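Local atomic coordinates of glutaryl-CoA dehydrogenase (Mycobacterium smegmatis, PDB entry 3SF6), a protein that belongs to the acyl-CoA dehydrogenase family of flavoproteins and holds dihydroflavine-adenine dinucleotide in a four-chain assembly. Residues Met222-Ser227 / Ala372-Ser377. Sequence-based numbering, arbitrary orientation. Where two conformers were deposited one is given.
Sequences MSLRAS and ANNLES. With FDA (dihydroflavine-adenine dinucleotide), chain B; SO4 (sulfate ion), chain Q.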
ATOM      1  N   MET A 222      13.273   1.249 -23.004  1.00  6.91           N
ATOM      2  CA  MET A 222      13.547   1.873 -21.692  1.00  8.31           C
ATOM      3  C   MET A 222      13.653   0.813 -20.586  1.00  8.08           C
ATOM      4  O   MET A 222      13.527   1.112 -19.396  1.00  8.15           O
ATOM      5  CB  MET A 222      12.466   2.927 -21.374  1.00 10.50           C
ATOM      6  CG  MET A 222      12.375   4.015 -22.385  1.00 17.45           C
ATOM      7  SD  MET A 222      13.466   5.331 -21.788  1.00 23.88           S
ATOM      8  CE  MET A 222      12.722   5.928 -20.300  1.00 15.40           C
ATOM      9  N   SER A 223      13.837  -0.443 -21.014  1.00  7.76           N
ATOM     10  CA  SER A 223      13.881  -1.618 -20.139  1.00  6.87           C
ATOM     11  C   SER A 223      14.533  -2.730 -20.924  1.00  5.99           C
ATOM     12  O   SER A 223      14.376  -2.793 -22.146  1.00  7.37           O
ATOM     13  CB  SER A 223      12.453  -2.066 -19.792  1.00  6.74           C
ATOM     14  OG  SER A 223      12.462  -3.293 -19.061  1.00  6.40           O
ATOM     15  N   LEU A 224      15.326  -3.570 -20.260  1.00  6.07           N
ATOM     16  CA  LEU A 224      15.908  -4.755 -20.849  1.00  6.52           C
ATOM     17  C   LEU A 224      16.829  -4.413 -22.016  1.00  6.45           C
ATOM     18  O   LEU A 224      16.929  -5.137 -22.996  1.00  7.56           O
ATOM     19  CB  LEU A 224      14.816  -5.800 -21.219  1.00  6.36           C
ATOM     20  CG  LEU A 224      15.146  -7.177 -20.663  1.00  6.44           C
ATOM     21  CD1 LEU A 224      15.159  -7.183 -19.128  1.00  9.65           C
ATOM     22  CD2 LEU A 224      14.172  -8.275 -21.194  1.00  8.83           C
ATOM     23  N   ARG A 225      17.525  -3.277 -21.887  1.00  6.26           N
ATOM     24  CA  ARG A 225      18.352  -2.781 -22.990  1.00  6.48           C
ATOM     25  C   ARG A 225      19.568  -3.681 -23.233  1.00  7.13           C
ATOM     26  O   ARG A 225      20.091  -3.682 -24.372  1.00  8.29           O
ATOM     27  CB  ARG A 225      18.790  -1.333 -22.754  1.00  7.38           C
ATOM     28  CG  ARG A 225      17.676  -0.331 -22.838  1.00  8.03           C
ATOM     29  CD  ARG A 225      18.165   1.085 -22.572  1.00 10.40           C
ATOM     30  NE  ARG A 225      19.224   1.499 -23.478  1.00 10.31           N
ATOM     31  CZ  ARG A 225      19.053   1.949 -24.719  1.00 14.02           C
ATOM     32  NH1 ARG A 225      17.832   2.058 -25.258  1.00 14.05           N
ATOM     33  NH2 ARG A 225      20.125   2.293 -25.461  1.00 14.35           N
ATOM     34  N   ALA A 226      19.964  -4.505 -22.254  1.00  7.09           N
ATOM     35  CA  ALA A 226      21.057  -5.455 -22.476  1.00  8.44           C
ATOM     36  C   ALA A 226      20.543  -6.823 -22.902  1.00  9.44           C
ATOM     37  O   ALA A 226      21.037  -7.843 -22.478  1.00 11.30           O
ATOM     38  CB  ALA A 226      22.017  -5.540 -21.271  1.00  8.88           C
ATOM     39  N   SER A 227      19.551  -6.804 -23.780  1.00  9.71           N
ATOM     40  CA  SER A 227      18.942  -8.017 -24.342  0.50  9.81           C
ATOM     41  C   SER A 227      18.540  -7.633 -25.751  1.00 10.26           C
ATOM     42  O   SER A 227      18.318  -6.456 -26.032  1.00 11.51           O
ATOM     43  CB  SER A 227      17.708  -8.430 -23.521  0.50 10.35           C
ATOM     44  OG  SER A 227      17.102  -9.634 -23.983  0.50  8.53           O
ATOM     45  N   ALA A 372      15.468  -1.607 -11.693  1.00  5.15           N
ATOM     46  CA  ALA A 372      14.066  -1.208 -11.621  1.00  6.12           C
ATOM     47  C   ALA A 372      13.455  -1.162 -13.035  1.00  6.32           C
ATOM     48  O   ALA A 372      12.359  -1.667 -13.246  1.00  6.77           O
ATOM     49  CB  ALA A 372      13.921   0.152 -10.915  1.00  7.12           C
ATOM     50  N   ASN A 373      14.179  -0.588 -14.008  1.00  4.99           N
ATOM     51  CA  ASN A 373      13.657  -0.513 -15.352  1.00  5.12           C
ATOM     52  C   ASN A 373      13.563  -1.903 -16.002  1.00  5.17           C
ATOM     53  O   ASN A 373      12.536  -2.229 -16.613  1.00  5.52           O
ATOM     54  CB  ASN A 373      14.517   0.411 -16.216  1.00  4.84           C
ATOM     55  CG  ASN A 373      14.259   1.910 -15.941  1.00  6.95           C
ATOM     56  OD1 ASN A 373      13.409   2.300 -15.107  1.00  9.26           O
ATOM     57  ND2 ASN A 373      14.953   2.742 -16.688  1.00  5.43           N
ATOM     58  N   ASN A 374      14.591  -2.732 -15.820  1.00  5.16           N
ATOM     59  CA  ASN A 374      14.551  -4.119 -16.292  1.00  5.04           C
ATOM     60  C   ASN A 374      13.340  -4.867 -15.752  1.00  4.66           C
ATOM     61  O   ASN A 374      12.679  -5.598 -16.490  1.00  4.76           O
ATOM     62  CB  ASN A 374      15.801  -4.896 -15.875  1.00  4.69           C
ATOM     63  CG  ASN A 374      17.012  -4.600 -16.723  1.00  6.12           C
ATOM     64  OD1 ASN A 374      16.911  -4.137 -17.863  1.00  6.26           O
ATOM     65  ND2 ASN A 374      18.210  -4.897 -16.160  1.00  5.34           N
ATOM     66  N   LEU A 375      13.053  -4.688 -14.476  1.00  4.55           N
ATOM     67  CA  LEU A 375      11.973  -5.434 -13.854  1.00  4.80           C
ATOM     68  C   LEU A 375      10.616  -5.080 -14.398  1.00  5.65           C
ATOM     69  O   LEU A 375       9.691  -5.875 -14.269  1.00  5.71           O
ATOM     70  CB  LEU A 375      12.046  -5.304 -12.342  1.00  4.49           C
ATOM     71  CG  LEU A 375      13.147  -6.120 -11.680  1.00  4.24           C
ATOM     72  CD1 LEU A 375      13.389  -5.643 -10.238  1.00  6.32           C
ATOM     73  CD2 LEU A 375      12.835  -7.647 -11.674  1.00  6.32           C
ATOM     74  N   GLU A 376      10.481  -3.933 -15.076  1.00  5.12           N
ATOM     75  CA  GLU A 376       9.236  -3.664 -15.788  1.00  5.71           C
ATOM     76  C   GLU A 376       8.923  -4.769 -16.804  1.00  5.47           C
ATOM     77  O   GLU A 376       7.784  -5.227 -16.925  1.00  5.86           O
ATOM     78  CB  GLU A 376       9.280  -2.325 -16.527  1.00  6.11           C
ATOM     79  CG  GLU A 376       9.479  -1.096 -15.680  1.00  5.58           C
ATOM     80  CD  GLU A 376       8.262  -0.616 -14.941  1.00  7.67           C
ATOM     81  OE1 GLU A 376       7.141  -1.130 -15.179  1.00  7.08           O
ATOM     82  OE2 GLU A 376       8.494   0.285 -14.093  1.00  7.97           O
ATOM     83  N   SER A 377       9.932  -5.204 -17.572  1.00  5.72           N
ATOM     84  CA  SER A 377       9.711  -6.268 -18.556  1.00  5.10           C
ATOM     85  C   SER A 377       9.412  -7.582 -17.873  1.00  4.96           C
ATOM     86  O   SER A 377       8.544  -8.330 -18.313  1.00  6.02           O
ATOM     87  CB  SER A 377      10.938  -6.429 -19.448  1.00  5.03           C
ATOM     88  OG  SER A 377      11.094  -5.295 -20.291  1.00  5.24           O
TER
HETATM   89  PA  FDA B 400      -1.739  -7.504 -23.215  1.00  6.97           P
HETATM   90  O1A FDA B 400      -2.089  -8.927 -23.125  1.00  6.71           O
HETATM   91  O2A FDA B 400      -2.240  -6.662 -24.314  1.00  6.99           O
HETATM   92  O5B FDA B 400      -2.240  -6.915 -21.803  1.00  5.76           O
HETATM   93  C5B FDA B 400      -2.275  -5.487 -21.595  1.00  6.13           C
HETATM   94  C4B FDA B 400      -2.678  -5.194 -20.154  1.00  6.14           C
HETATM   95  O4B FDA B 400      -4.035  -5.681 -19.995  1.00  6.01           O
HETATM   96  C3B FDA B 400      -1.849  -5.912 -19.111  1.00  6.41           C
HETATM   97  O3B FDA B 400      -1.763  -5.097 -17.920  1.00  6.09           O
HETATM   98  C2B FDA B 400      -2.677  -7.162 -18.845  1.00  5.31           C
HETATM   99  O2B FDA B 400      -2.336  -7.765 -17.583  1.00  6.02           O
HETATM  100  C1B FDA B 400      -4.118  -6.644 -18.943  1.00  5.33           C
HETATM  101  N9A FDA B 400      -5.057  -7.718 -19.296  1.00  5.72           N
HETATM  102  C8A FDA B 400      -5.043  -8.466 -20.441  1.00  5.53           C
HETATM  103  N7A FDA B 400      -6.019  -9.384 -20.391  1.00  5.72           N
HETATM  104  C5A FDA B 400      -6.653  -9.224 -19.184  1.00  6.16           C
HETATM  105  C6A FDA B 400      -7.706  -9.865 -18.544  1.00  8.45           C
HETATM  106  N6A FDA B 400      -8.376 -10.895 -19.116  1.00  7.06           N
HETATM  107  N1A FDA B 400      -8.074  -9.410 -17.322  1.00  5.82           N
HETATM  108  C2A FDA B 400      -7.424  -8.412 -16.721  1.00  6.67           C
HETATM  109  N3A FDA B 400      -6.414  -7.784 -17.289  1.00  6.81           N
HETATM  110  C4A FDA B 400      -6.011  -8.182 -18.515  1.00  6.55           C
HETATM  111  N1  FDA B 400       6.992 -13.173 -25.755  1.00  6.80           N
HETATM  112  C2  FDA B 400       7.443 -14.265 -26.431  1.00  7.71           C
HETATM  113  O2  FDA B 400       6.619 -14.999 -27.028  1.00  6.95           O
HETATM  114  N3  FDA B 400       8.762 -14.558 -26.426  1.00  5.82           N
HETATM  115  C4  FDA B 400       9.690 -13.799 -25.828  1.00  7.78           C
HETATM  116  O4  FDA B 400      10.920 -14.065 -25.897  1.00  7.10           O
HETATM  117  C4X FDA B 400       9.239 -12.676 -25.103  1.00  6.19           C
HETATM  118  N5  FDA B 400      10.116 -11.830 -24.518  1.00  7.13           N
HETATM  119  C5X FDA B 400       9.709 -10.565 -24.139  1.00  6.70           C
HETATM  120  C6  FDA B 400      10.634  -9.571 -23.845  1.00  6.15           C
HETATM  121  C7  FDA B 400      10.257  -8.308 -23.433  1.00  5.70           C
HETATM  122  C7M FDA B 400      11.310  -7.217 -23.206  1.00  6.63           C
HETATM  123  C8  FDA B 400       8.900  -8.050 -23.280  1.00  5.82           C
HETATM  124  C8M FDA B 400       8.491  -6.649 -22.810  1.00  6.74           C
HETATM  125  C9  FDA B 400       7.958  -9.012 -23.570  1.00  5.63           C
HETATM  126  C9A FDA B 400       8.358 -10.292 -24.006  1.00  7.24           C
HETATM  127  N10 FDA B 400       7.421 -11.260 -24.381  1.00  6.87           N
HETATM  128  C10 FDA B 400       7.880 -12.381 -25.107  1.00  6.96           C
HETATM  129  C1' FDA B 400       6.017 -10.882 -24.584  1.00  6.40           C
HETATM  130  C2' FDA B 400       5.279 -10.986 -23.241  1.00  7.31           C
HETATM  131  O2' FDA B 400       4.997 -12.365 -22.918  1.00  9.46           O
HETATM  132  C3' FDA B 400       3.977 -10.208 -23.348  1.00  6.70           C
HETATM  133  O3' FDA B 400       4.309  -8.822 -23.305  1.00  6.14           O
HETATM  134  C4' FDA B 400       3.005 -10.507 -22.204  1.00  7.74           C
HETATM  135  O4' FDA B 400       2.439 -11.825 -22.350  1.00 11.11           O
HETATM  136  C5' FDA B 400       1.876  -9.480 -22.108  1.00  7.64           C
HETATM  137  O5' FDA B 400       1.207  -9.401 -23.371  1.00  7.35           O
HETATM  138  P   FDA B 400       0.958  -7.958 -24.002  1.00  7.50           P
HETATM  139  O1P FDA B 400       2.175  -7.147 -23.843  1.00  7.14           O
HETATM  140  O2P FDA B 400       0.404  -8.151 -25.361  1.00  8.54           O
HETATM  141  O3P FDA B 400      -0.153  -7.277 -23.055  1.00  6.09           O
HETATM  142  S   SO4 Q 415      18.219   2.459 -29.010  1.00 49.45           S
HETATM  143  O1  SO4 Q 415      17.915   1.103 -28.583  1.00 51.68           O
HETATM  144  O2  SO4 Q 415      17.051   3.089 -29.652  1.00 47.71           O
HETATM  145  O3  SO4 Q 415      19.328   2.380 -29.956  1.00 50.73           O
HETATM  146  O4  SO4 Q 415      18.613   3.255 -27.871  1.00 50.25           O
HETATM  147  O   HOH W   1      18.915  -5.274 -19.564  1.00  2.40           O
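The backbones draw nearest where the CA atoms of Ser223 and Asn374 lie 4.6 Å apart, as the loop 222-227 meets a side of helix 368-380 and then folds into a type I turn from Leu224 to Ser227. Ser223 OG stands anti to its own backbone N (chi1 174°), which carries it to the helix: it donates to Asn373 O at 2.7 Å and accepts from Ser377 OG, also at 2.7 Å. A hydroxyl suits this buried spot because it can give and take at once. Asn373 O accepts Ser223 OG from above its carbonyl plane and Glu376 N from the opposite face.

In this acyl-CoA dehydrogenase fold the contact joins a loop of the middle domain to the C-terminal helical domain, beside dihydroflavine-adenine dinucleotide. Branched Leu224 sets CD2 3.7 Å from the ligand methyl C7M and CD1 against Asn374; the small Ser377 hydroxyl reaches Ser223 while its OG lies 3.5 Å from C7M.

Asn374 suits its place through its two-ended amide. Its OD1 accepts Leu224 N in the amide plane at 2.9 Å, in a bent hydrogen bond (N-H...O 135°), and a water links OD1 to Ala226 N; ND2 donates to Asp105 OD1. Leu224 crosses this side chain at about a right angle. Within the turn, the many-donor guanidinium of Arg225 bonds Tyr57 O, Lys221 O and Glu58 O, and NH1 and NH2 share O4 of a sulfate, probably from the crystallisation liquor.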